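Long-range contacts in GH26C (Muricauda sp. MAR_2010_75, PDB 6Q78), which probably hydrolyses internal beta-1,4-mannosidic linkages of mannans as an endo-beta-1,4-mannanase of glycoside hydrolase family 26: residues N79-V83 and P400-L404; I120-L124 and Y195-K199; G337-L342 and D378-T382; D288-M294 and L323-K329. One frame throughout, in Å; residues are numbered along the deposited sequence.

Contact 1: residues N79-V83 and P400-L404; sequences NSFIV and PEVIL
Phe-81 is bonded through both its backbone N and O to the chain that runs beside it, as expected of two parallel strands in register. Its N-H reaches Glu-401 O at 2.9 Å, nearly straight at 163°, while Phe-81 O takes the N-H of Ile-403 in a more bent bond (147°). Two residues on, Val-83 N gives its proton to Ile-403 O at 3.0 Å. Ile-82, between them, turns its own backbone groups the other way, to Gly-368 and Thr-370, and Leu-404 N is taken up by the carboxylate of Asp-407.

Before the strands settle, water does the bridging. One molecule donates both to Asn-79 O and, at 2.8 Å, to Glu-401 OE2; another donates to Pro-400 O at 2.6 Å and also bonds Ser-80 OG. The polar ends thus meet solvent, whereas the later residues are buried.

On one face the Phe-81 ring, with CG wedged between backbone N and carbonyl carbon (chi1 54°), folds back over the neighbouring chain: Glu-401 O lies above the ring, offset toward its rim, and ring atom CE1 touches Val-402 CG2 at 3.8 Å. On the other face Ile-403 CD1 rests on Ser-80 CB at 3.7 Å, and Ile-82 CG1 meets Ile-403 CG2.

Strand 81-86 also pairs with 369-372 and 112-116; the short strand 402-403, which follows helix 390-397, lies parallel against the start of 81-86, the first strand of the TIM barrel.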
# COMPACT_ATOMS: atom_id res chain seq x y z
N ASN A 79 -0.68 -15.61 11.97
CA ASN A 79 -1.59 -16.61 11.42
C ASN A 79 -2.74 -16.07 10.60
O ASN A 79 -3.63 -16.85 10.24
CB ASN A 79 -2.18 -17.46 12.55
CG ASN A 79 -2.92 -16.64 13.56
OD1 ASN A 79 -3.24 -15.47 13.33
ND2 ASN A 79 -3.23 -17.26 14.70
N SER A 80 -2.81 -14.77 10.31
CA SER A 80 -3.97 -14.21 9.64
C SER A 80 -3.48 -13.04 8.80
O SER A 80 -2.30 -12.66 8.86
CB SER A 80 -4.98 -13.67 10.66
OG SER A 80 -5.53 -14.70 11.48
N PHE A 81 -4.40 -12.45 8.02
CA PHE A 81 -4.06 -11.23 7.29
C PHE A 81 -5.32 -10.41 6.96
O PHE A 81 -6.40 -10.96 6.71
CB PHE A 81 -3.26 -11.52 6.00
CG PHE A 81 -3.92 -12.50 5.08
CD1 PHE A 81 -4.85 -12.08 4.14
CD2 PHE A 81 -3.60 -13.84 5.15
CE1 PHE A 81 -5.49 -13.00 3.32
CE2 PHE A 81 -4.21 -14.78 4.30
CZ PHE A 81 -5.16 -14.36 3.38
N ILE A 82 -5.16 -9.10 6.96
CA ILE A 82 -6.26 -8.21 6.58
C ILE A 82 -6.33 -8.14 5.06
O ILE A 82 -5.30 -8.10 4.39
CB ILE A 82 -6.02 -6.82 7.19
CG1 ILE A 82 -6.10 -6.92 8.72
CG2 ILE A 82 -7.05 -5.81 6.68
CD1 ILE A 82 -5.64 -5.63 9.45
N VAL A 83 -7.56 -8.12 4.53
CA VAL A 83 -7.80 -7.91 3.11
C VAL A 83 -8.43 -6.55 2.91
O VAL A 83 -9.46 -6.24 3.52
CB VAL A 83 -8.70 -9.02 2.55
CG1 VAL A 83 -9.19 -8.69 1.14
CG2 VAL A 83 -7.91 -10.35 2.55
N PRO A 400 -10.51 -18.85 7.68
CA PRO A 400 -10.24 -18.23 8.99
C PRO A 400 -9.11 -17.20 8.94
O PRO A 400 -9.15 -16.23 9.70
CB PRO A 400 -9.92 -19.42 9.90
CG PRO A 400 -9.65 -20.56 8.98
CD PRO A 400 -10.42 -20.32 7.72
N GLU A 401 -8.13 -17.38 8.05
CA GLU A 401 -7.02 -16.43 7.95
C GLU A 401 -7.47 -15.04 7.53
O GLU A 401 -6.78 -14.06 7.82
CB GLU A 401 -5.99 -16.94 6.94
CG GLU A 401 -5.17 -18.19 7.39
CD GLU A 401 -5.96 -19.50 7.49
OE1 GLU A 401 -7.00 -19.63 6.81
OE2 GLU A 401 -5.55 -20.43 8.25
N VAL A 402 -8.58 -14.92 6.79
CA VAL A 402 -8.94 -13.63 6.18
C VAL A 402 -9.66 -12.74 7.19
O VAL A 402 -10.65 -13.15 7.81
CB VAL A 402 -9.81 -13.84 4.92
CG1 VAL A 402 -10.45 -12.53 4.48
CG2 VAL A 402 -9.00 -14.45 3.79
N ILE A 403 -9.19 -11.49 7.30
CA ILE A 403 -9.80 -10.49 8.19
C ILE A 403 -10.37 -9.36 7.33
O ILE A 403 -9.62 -8.65 6.65
CB ILE A 403 -8.76 -9.94 9.19
CG1 ILE A 403 -8.22 -11.10 10.04
CG2 ILE A 403 -9.30 -8.82 10.08
CD1 ILE A 403 -7.09 -10.67 10.95
N LEU A 404 -11.70 -9.17 7.39
CA LEU A 404 -12.40 -8.01 6.83
C LEU A 404 -12.81 -7.09 7.98
O LEU A 404 -12.50 -7.36 9.14
CB LEU A 404 -13.61 -8.47 6.01
CG LEU A 404 -13.31 -9.36 4.80
CD1 LEU A 404 -14.59 -9.80 4.09
CD2 LEU A 404 -12.38 -8.66 3.82
O HOH W 1 -3.57 -19.72 10.11
O HOH W 2 -8.26 -15.02 11.85

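Contact 2: residues I120-L124 and Y195-K199; sequences ITDDL and YYKQK
Lys-199 and Asp-123 form a salt bridge of 2.8 Å between NZ and OD1, and the same ammonium group also donates to Thr-121 O at 2.8 Å. The loop 120-124 is thereby held at a backbone carbonyl and at a carboxylate by one side chain. The lysine gets there by a single bend at chi2 (-51°), beyond which its chain runs out extended.

The close-fitting part lies around the buried residues Thr-121 and Lys-199, where, besides the bond from NZ, Lys-199 CE comes within 3.4 Å of Thr-121 O; the threonine hydroxyl is engaged elsewhere, with Trp-158 NE1. Toward the partly exposed side the contact thins to polar groups. There Tyr-195 OH donates to Asp-123 OD1 at 2.6 Å, approaching from the syn side while the lysine uses the anti lone pair, so one oxygen accepts two donors from different directions. The carboxylate stands almost perpendicular to the phenol ring, the planes 88° apart, and OD1 lies at the ring's edge. Such donors would probably stabilise the ionised acid.

A leucine in place of Lys-199 would probably leave Thr-121 O without its donor and Asp-123 held by Tyr-195 alone within this contact, so that this part of the loop could loosen.

Next along the loop, Asp-122 OD1 accepts from Leu-124 N at 2.8 Å in an Asx turn, which keeps the chain curved. The loop connects strand 112-116 to helix 132-150, against which Ile-120 and Leu-124 pack, and contact 2 pins it to the first turns of helix 193-208, whose Tyr-196 leans on helix 242-259.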
# COMPACT_ATOMS: atom_id res chain seq x y z
N ILE A 120 -3.52 14.96 -4.13
CA ILE A 120 -3.18 15.84 -3.02
C ILE A 120 -1.93 16.64 -3.33
O ILE A 120 -1.78 17.78 -2.84
CB ILE A 120 -3.06 14.96 -1.76
CG1 ILE A 120 -4.43 14.31 -1.47
CG2 ILE A 120 -2.53 15.75 -0.55
CD1 ILE A 120 -4.35 13.19 -0.44
N THR A 121 -1.03 16.11 -4.16
CA THR A 121 0.23 16.79 -4.46
C THR A 121 0.25 17.39 -5.86
O THR A 121 1.31 17.86 -6.33
CB THR A 121 1.45 15.87 -4.31
OG1 THR A 121 1.35 14.78 -5.26
CG2 THR A 121 1.54 15.33 -2.88
N ASP A 122 -0.88 17.43 -6.55
CA ASP A 122 -0.87 17.94 -7.92
C ASP A 122 -0.47 19.42 -7.93
O ASP A 122 -0.87 20.19 -7.05
CB ASP A 122 -2.27 17.81 -8.53
CG ASP A 122 -2.22 17.93 -10.07
OD1 ASP A 122 -2.20 19.08 -10.60
OD2 ASP A 122 -2.11 16.87 -10.72
N ASP A 123 0.32 19.81 -8.94
CA ASP A 123 0.69 21.21 -9.09
C ASP A 123 -0.52 22.13 -9.10
O ASP A 123 -0.44 23.27 -8.65
CB ASP A 123 1.43 21.43 -10.41
CG ASP A 123 2.84 20.84 -10.45
OD1 ASP A 123 3.37 20.44 -9.41
OD2 ASP A 123 3.43 20.82 -11.56
N LEU A 124 -1.64 21.66 -9.62
CA LEU A 124 -2.79 22.54 -9.75
C LEU A 124 -3.75 22.47 -8.57
O LEU A 124 -4.78 23.14 -8.59
CB LEU A 124 -3.58 22.21 -11.02
CG LEU A 124 -2.81 22.44 -12.31
CD1 LEU A 124 -3.77 22.27 -13.47
CD2 LEU A 124 -2.19 23.83 -12.32
N TYR A 195 11.24 22.06 -4.99
CA TYR A 195 9.91 21.63 -5.42
C TYR A 195 9.49 20.35 -4.70
O TYR A 195 8.34 20.21 -4.23
CB TYR A 195 9.97 21.37 -6.92
CG TYR A 195 8.75 20.74 -7.56
CD1 TYR A 195 8.62 19.37 -7.65
CD2 TYR A 195 7.76 21.52 -8.14
CE1 TYR A 195 7.53 18.78 -8.26
CE2 TYR A 195 6.65 20.92 -8.75
CZ TYR A 195 6.57 19.56 -8.82
OH TYR A 195 5.48 18.97 -9.44
N TYR A 196 10.41 19.39 -4.62
CA TYR A 196 10.09 18.12 -3.96
C TYR A 196 9.86 18.31 -2.46
O TYR A 196 8.94 17.72 -1.88
CB TYR A 196 11.22 17.12 -4.21
CG TYR A 196 10.99 15.78 -3.57
CD1 TYR A 196 9.82 15.07 -3.84
CD2 TYR A 196 11.92 15.23 -2.69
CE1 TYR A 196 9.58 13.83 -3.26
CE2 TYR A 196 11.69 13.94 -2.10
CZ TYR A 196 10.50 13.28 -2.40
OH TYR A 196 10.19 12.06 -1.85
N LYS A 197 10.68 19.14 -1.81
CA LYS A 197 10.44 19.42 -0.40
C LYS A 197 9.05 20.00 -0.19
O LYS A 197 8.38 19.64 0.78
CB LYS A 197 11.53 20.33 0.17
CG LYS A 197 12.87 19.61 0.37
CD LYS A 197 13.93 20.47 1.08
CE LYS A 197 14.36 21.68 0.35
NZ LYS A 197 15.43 22.25 1.23
N GLN A 198 8.59 20.88 -1.10
CA GLN A 198 7.25 21.44 -0.96
C GLN A 198 6.18 20.36 -1.07
O GLN A 198 5.17 20.40 -0.36
CB GLN A 198 7.04 22.55 -1.99
CG GLN A 198 5.82 23.44 -1.70
CD GLN A 198 4.50 22.77 -2.02
OE1 GLN A 198 4.35 22.12 -3.05
NE2 GLN A 198 3.53 22.91 -1.11
N LYS A 199 6.38 19.38 -1.96
CA LYS A 199 5.42 18.27 -2.05
C LYS A 199 5.39 17.47 -0.75
O LYS A 199 4.31 17.05 -0.29
CB LYS A 199 5.76 17.35 -3.21
CG LYS A 199 5.74 17.99 -4.60
CD LYS A 199 4.44 18.76 -4.87
CE LYS A 199 4.41 19.16 -6.36
NZ LYS A 199 3.14 19.92 -6.69

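Contact 3: residues G337-L342 and D378-T382; sequences GYFVTL and DTYCT
Val-340 and Tyr-380 form an antiparallel hydrogen-bonded pair, with Val-340 N on Tyr-380 O at 2.9 Å and Tyr-380 N on Val-340 O at 3.0 Å, both close to straight. Tyr-380 then turns its ring under the valine: with CG set between the backbone N and carbonyl carbon (chi1 64°), the ring lies alongside Val-340, whose CB sits 3.9 Å from the ring centroid and only 20° off its normal, a CH-pi contact over the face. Val-340 CG1 presses on ring atom CE1 at 3.5 Å, while Leu-342 reaches the ring edge. The tyrosine hydroxyl is tied to Pro-388 O, and Tyr-93 meets the ring edge-to-face.

The pair belongs to a short, weakly bonded two-stranded antiparallel sheet formed by segments that follow barrel strands 330-336 and 369-372. It therefore stands at the carboxyl end of the TIM barrel, the end where such enzymes keep their active sites.

On the other face, Thr-341 OG1 and Thr-379 OG1 share a hydrogen bond of 2.8 Å, and Thr-379 CG2 touches Phe-339 CD1. Phe-339 CD1 also approaches Cys-381 CB at 4.1 Å, with the sulfur obliquely beside the ring. The phenylalanine meets Tyr-299 with ring planes nearly parallel, and its side chain lies about 5 Å from a bound Tris molecule, probably from the crystallisation liquor.

Water joins the chains beyond the paired residues. One accepts from Tyr-338 N and donates to Cys-381 O at 2.7 Å; at the far end another accepts from Leu-342 N and donates to Asp-378 O.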
# COMPACT_ATOMS: atom_id res chain seq x y z
N GLY A 337 -4.24 -8.86 -7.60
CA GLY A 337 -5.53 -8.95 -8.26
C GLY A 337 -5.38 -9.58 -9.63
O GLY A 337 -4.29 -9.68 -10.20
N TYR A 338 -6.50 -10.05 -10.14
CA TYR A 338 -6.63 -10.47 -11.53
C TYR A 338 -7.80 -9.68 -12.10
O TYR A 338 -8.94 -9.85 -11.66
CB TYR A 338 -6.91 -11.97 -11.66
CG TYR A 338 -7.10 -12.35 -13.11
CD1 TYR A 338 -6.04 -12.34 -13.98
CD2 TYR A 338 -8.35 -12.72 -13.61
CE1 TYR A 338 -6.20 -12.66 -15.32
CE2 TYR A 338 -8.51 -13.05 -14.95
CZ TYR A 338 -7.42 -13.00 -15.79
OH TYR A 338 -7.56 -13.33 -17.13
N PHE A 339 -7.51 -8.78 -13.04
CA PHE A 339 -8.53 -7.87 -13.56
C PHE A 339 -9.40 -8.56 -14.60
O PHE A 339 -8.88 -9.15 -15.56
CB PHE A 339 -7.88 -6.63 -14.18
CG PHE A 339 -7.15 -5.74 -13.22
CD1 PHE A 339 -7.83 -4.84 -12.43
CD2 PHE A 339 -5.76 -5.77 -13.15
CE1 PHE A 339 -7.14 -3.98 -11.57
CE2 PHE A 339 -5.07 -4.94 -12.29
CZ PHE A 339 -5.77 -4.04 -11.49
N VAL A 340 -10.72 -8.46 -14.42
CA VAL A 340 -11.70 -9.07 -15.31
C VAL A 340 -12.48 -7.96 -15.99
O VAL A 340 -13.04 -7.08 -15.32
CB VAL A 340 -12.66 -9.99 -14.53
CG1 VAL A 340 -13.75 -10.53 -15.44
CG2 VAL A 340 -11.90 -11.13 -13.89
N THR A 341 -12.54 -8.01 -17.32
CA THR A 341 -13.41 -7.16 -18.13
C THR A 341 -14.20 -8.12 -19.01
O THR A 341 -13.62 -8.74 -19.91
CB THR A 341 -12.57 -6.18 -18.95
OG1 THR A 341 -11.69 -5.45 -18.08
CG2 THR A 341 -13.45 -5.18 -19.70
N LEU A 342 -15.50 -8.27 -18.75
CA LEU A 342 -16.24 -9.41 -19.30
C LEU A 342 -16.33 -9.37 -20.83
O LEU A 342 -16.50 -10.42 -21.46
CB LEU A 342 -17.62 -9.52 -18.66
CG LEU A 342 -17.59 -9.86 -17.17
CD1 LEU A 342 -18.99 -9.77 -16.57
CD2 LEU A 342 -17.00 -11.24 -16.94
N ASP A 378 -16.08 -1.04 -16.20
CA ASP A 378 -16.38 -2.44 -16.50
C ASP A 378 -15.28 -3.41 -16.11
O ASP A 378 -15.32 -4.57 -16.53
CB ASP A 378 -16.70 -2.61 -17.99
CG ASP A 378 -18.01 -1.99 -18.36
OD1 ASP A 378 -18.99 -2.17 -17.60
OD2 ASP A 378 -18.07 -1.32 -19.41
N THR A 379 -14.33 -2.99 -15.29
CA THR A 379 -13.19 -3.81 -14.93
C THR A 379 -13.18 -4.00 -13.43
O THR A 379 -13.24 -3.03 -12.68
CB THR A 379 -11.89 -3.14 -15.39
OG1 THR A 379 -11.93 -3.01 -16.82
CG2 THR A 379 -10.69 -4.00 -15.02
N TYR A 380 -13.10 -5.25 -12.99
CA TYR A 380 -13.15 -5.51 -11.56
C TYR A 380 -12.09 -6.52 -11.18
O TYR A 380 -11.77 -7.44 -11.94
CB TYR A 380 -14.55 -6.03 -11.12
CG TYR A 380 -15.00 -7.39 -11.67
CD1 TYR A 380 -15.55 -7.50 -12.93
CD2 TYR A 380 -14.90 -8.55 -10.90
CE1 TYR A 380 -16.00 -8.73 -13.43
CE2 TYR A 380 -15.35 -9.80 -11.39
CZ TYR A 380 -15.90 -9.88 -12.66
OH TYR A 380 -16.38 -11.08 -13.18
N CYS A 381 -11.54 -6.34 -9.98
CA CYS A 381 -10.73 -7.40 -9.43
C CYS A 381 -11.28 -7.95 -8.12
O CYS A 381 -10.70 -8.89 -7.57
CB CYS A 381 -9.26 -6.98 -9.27
SG CYS A 381 -8.98 -5.69 -8.04
N THR A 382 -12.37 -7.39 -7.61
CA THR A 382 -13.18 -8.10 -6.63
C THR A 382 -14.62 -8.09 -7.13
O THR A 382 -15.09 -7.07 -7.67
CB THR A 382 -13.10 -7.45 -5.22
OG1 THR A 382 -13.59 -6.10 -5.27
CG2 THR A 382 -11.67 -7.51 -4.65
O HOH W 3 -8.66 -10.55 -8.28
O HOH W 4 -17.27 -6.39 -17.12

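Contact 4: residues D288-M294 and L323-K329; sequences DDFVDIM and LAEERVK
Lys-329 drives its side chain into the loop 288-292 that leads into strand 293-298, where NZ donates to Asp-288 O and to Val-291 O, each at 2.8 Å. The first bond lies in the carbonyl plane on a lone pair; the second is nearly along the C=O axis (178°). A water takes a proton from NZ, its O lying 2.7 Å from Asp-292 OD1, to which it may donate. A methionine in place of Lys-329 would probably leave both carbonyls without their donor and the loop less firmly shaped.

A second grip is ionic: Arg-327 NH1 meets Asp-288 OD1 at 2.9 Å, the guanidinium and carboxylate planes turned 83° apart. Tyr-285 OH also bonds that oxygen. Beside these polar grips Met-294, extended beyond CG, lays SD against Leu-323 CB at 3.8 Å and Lys-329 CG at 3.9 Å, its CE resting on Arg-327 CD.

Further out, the Asp-292 carboxylate is held by the backbone of Val-58 and Phe-267. The lysine is placed by the helix end: Val-328 takes a positive phi, and Lys-329 N bonds back to Ala-324 O. This Schellman motif closes helix 306-327 and turns the chain into strand 330-336, within a beta-alpha-beta crossover of the TIM barrel.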
# COMPACT_ATOMS: atom_id res chain seq x y z
N ASP A 288 17.21 -1.03 7.37
CA ASP A 288 16.23 -1.35 8.41
C ASP A 288 15.80 -0.11 9.19
O ASP A 288 14.72 -0.11 9.77
CB ASP A 288 16.82 -2.37 9.40
CG ASP A 288 17.01 -3.76 8.80
OD1 ASP A 288 16.43 -4.09 7.75
OD2 ASP A 288 17.76 -4.56 9.43
N ASP A 289 16.65 0.92 9.27
CA ASP A 289 16.25 2.17 9.94
C ASP A 289 15.23 2.99 9.15
O ASP A 289 14.77 4.02 9.65
CB ASP A 289 17.49 3.05 10.19
CG ASP A 289 18.44 2.44 11.18
OD1 ASP A 289 19.61 2.86 11.22
OD2 ASP A 289 18.02 1.52 11.92
N PHE A 290 14.86 2.55 7.95
CA PHE A 290 14.06 3.37 7.05
C PHE A 290 12.78 2.68 6.59
O PHE A 290 11.98 3.32 5.90
CB PHE A 290 14.91 3.76 5.83
CG PHE A 290 16.03 4.68 6.18
CD1 PHE A 290 15.79 6.03 6.36
CD2 PHE A 290 17.31 4.18 6.40
CE1 PHE A 290 16.83 6.89 6.73
CE2 PHE A 290 18.35 5.05 6.74
CZ PHE A 290 18.10 6.39 6.92
N VAL A 291 12.54 1.43 6.97
CA VAL A 291 11.41 0.66 6.45
C VAL A 291 10.73 -0.04 7.62
O VAL A 291 11.41 -0.68 8.43
CB VAL A 291 11.88 -0.37 5.41
CG1 VAL A 291 10.72 -1.29 5.05
CG2 VAL A 291 12.44 0.31 4.17
N ASP A 292 9.39 0.06 7.67
CA ASP A 292 8.58 -0.68 8.65
C ASP A 292 7.90 -1.90 8.05
O ASP A 292 7.76 -2.94 8.72
CB ASP A 292 7.46 0.22 9.18
CG ASP A 292 7.97 1.36 10.06
OD1 ASP A 292 8.67 1.06 11.08
OD2 ASP A 292 7.66 2.54 9.74
N ILE A 293 7.41 -1.76 6.82
CA ILE A 293 6.67 -2.80 6.12
C ILE A 293 7.46 -3.20 4.88
O ILE A 293 7.80 -2.34 4.06
CB ILE A 293 5.25 -2.35 5.77
CG1 ILE A 293 4.44 -2.21 7.07
CG2 ILE A 293 4.62 -3.36 4.77
CD1 ILE A 293 3.40 -1.10 7.11
N MET A 294 7.76 -4.48 4.76
CA MET A 294 8.39 -5.05 3.58
C MET A 294 7.28 -5.61 2.72
O MET A 294 6.63 -6.60 3.10
CB MET A 294 9.38 -6.16 3.96
CG MET A 294 10.66 -5.61 4.49
SD MET A 294 11.70 -6.93 5.12
CE MET A 294 13.30 -6.12 4.85
N LEU A 323 12.33 -12.33 5.33
CA LEU A 323 13.10 -11.15 5.70
C LEU A 323 12.39 -10.35 6.78
O LEU A 323 13.04 -9.81 7.69
CB LEU A 323 13.32 -10.27 4.48
CG LEU A 323 14.37 -10.77 3.51
CD1 LEU A 323 14.27 -9.87 2.26
CD2 LEU A 323 15.77 -10.72 4.13
N ALA A 324 11.06 -10.23 6.69
CA ALA A 324 10.31 -9.54 7.74
C ALA A 324 10.45 -10.24 9.09
O ALA A 324 10.55 -9.59 10.14
CB ALA A 324 8.85 -9.42 7.32
N GLU A 325 10.45 -11.57 9.10
CA GLU A 325 10.68 -12.27 10.37
C GLU A 325 12.08 -11.98 10.90
O GLU A 325 12.26 -11.68 12.08
CB GLU A 325 10.48 -13.77 10.16
CG GLU A 325 9.03 -14.19 10.04
CD GLU A 325 8.80 -15.64 10.41
OE1 GLU A 325 8.83 -15.96 11.61
OE2 GLU A 325 8.62 -16.45 9.48
N GLU A 326 13.08 -12.00 10.03
CA GLU A 326 14.46 -11.80 10.49
C GLU A 326 14.70 -10.37 10.99
O GLU A 326 15.43 -10.18 11.97
CB GLU A 326 15.43 -12.18 9.38
CG GLU A 326 15.57 -13.68 9.23
CD GLU A 326 16.34 -14.08 8.01
OE1 GLU A 326 16.32 -15.28 7.66
OE2 GLU A 326 16.96 -13.17 7.40
N ARG A 327 14.09 -9.37 10.34
CA ARG A 327 14.38 -7.97 10.60
C ARG A 327 13.32 -7.30 11.46
O ARG A 327 13.40 -6.09 11.70
CB ARG A 327 14.61 -7.22 9.30
CG ARG A 327 15.92 -7.67 8.61
CD ARG A 327 15.84 -7.54 7.13
NE ARG A 327 17.06 -8.06 6.51
CZ ARG A 327 18.04 -7.31 6.02
NH1 ARG A 327 17.95 -5.98 6.08
NH2 ARG A 327 19.10 -7.87 5.46
N VAL A 328 12.37 -8.06 11.99
CA VAL A 328 11.26 -7.55 12.80
C VAL A 328 10.50 -6.46 12.05
O VAL A 328 10.31 -5.35 12.56
CB VAL A 328 11.72 -7.10 14.21
CG1 VAL A 328 10.53 -7.00 15.12
CG2 VAL A 328 12.75 -8.09 14.76
N LYS A 329 10.08 -6.78 10.83
CA LYS A 329 9.24 -5.94 9.98
C LYS A 329 7.89 -6.62 9.81
O LYS A 329 7.69 -7.77 10.22
CB LYS A 329 9.87 -5.73 8.60
CG LYS A 329 11.30 -5.15 8.61
CD LYS A 329 11.36 -3.89 9.43
CE LYS A 329 12.74 -3.25 9.33
NZ LYS A 329 12.86 -2.14 10.31
O HOH W 5 10.76 -0.64 11.49

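Along the chain, contact 1 opens first and closes last, spanning the three others, which follow in the order 2, 4, 3 without overlapping. Contacts 1 and 4 reach the same parallel sheet, centres about 20 Å apart, each where a barrel strand begins. Contacts 2 and 3 join segments beyond the strands' carboxyl ends, centres about 32 Å apart. Contact 3 approaches contact 1 most closely, nearest atoms about 6 Å apart, whereas the centres of contacts 1 and 2 lie about 36 Å apart across the chain's centre. Late strand 402-403 fastens to an early barrel strand, helix 306-327 is joined to the loop before strand 293-298 within one crossover, and loops on the presumed active-site side are tied.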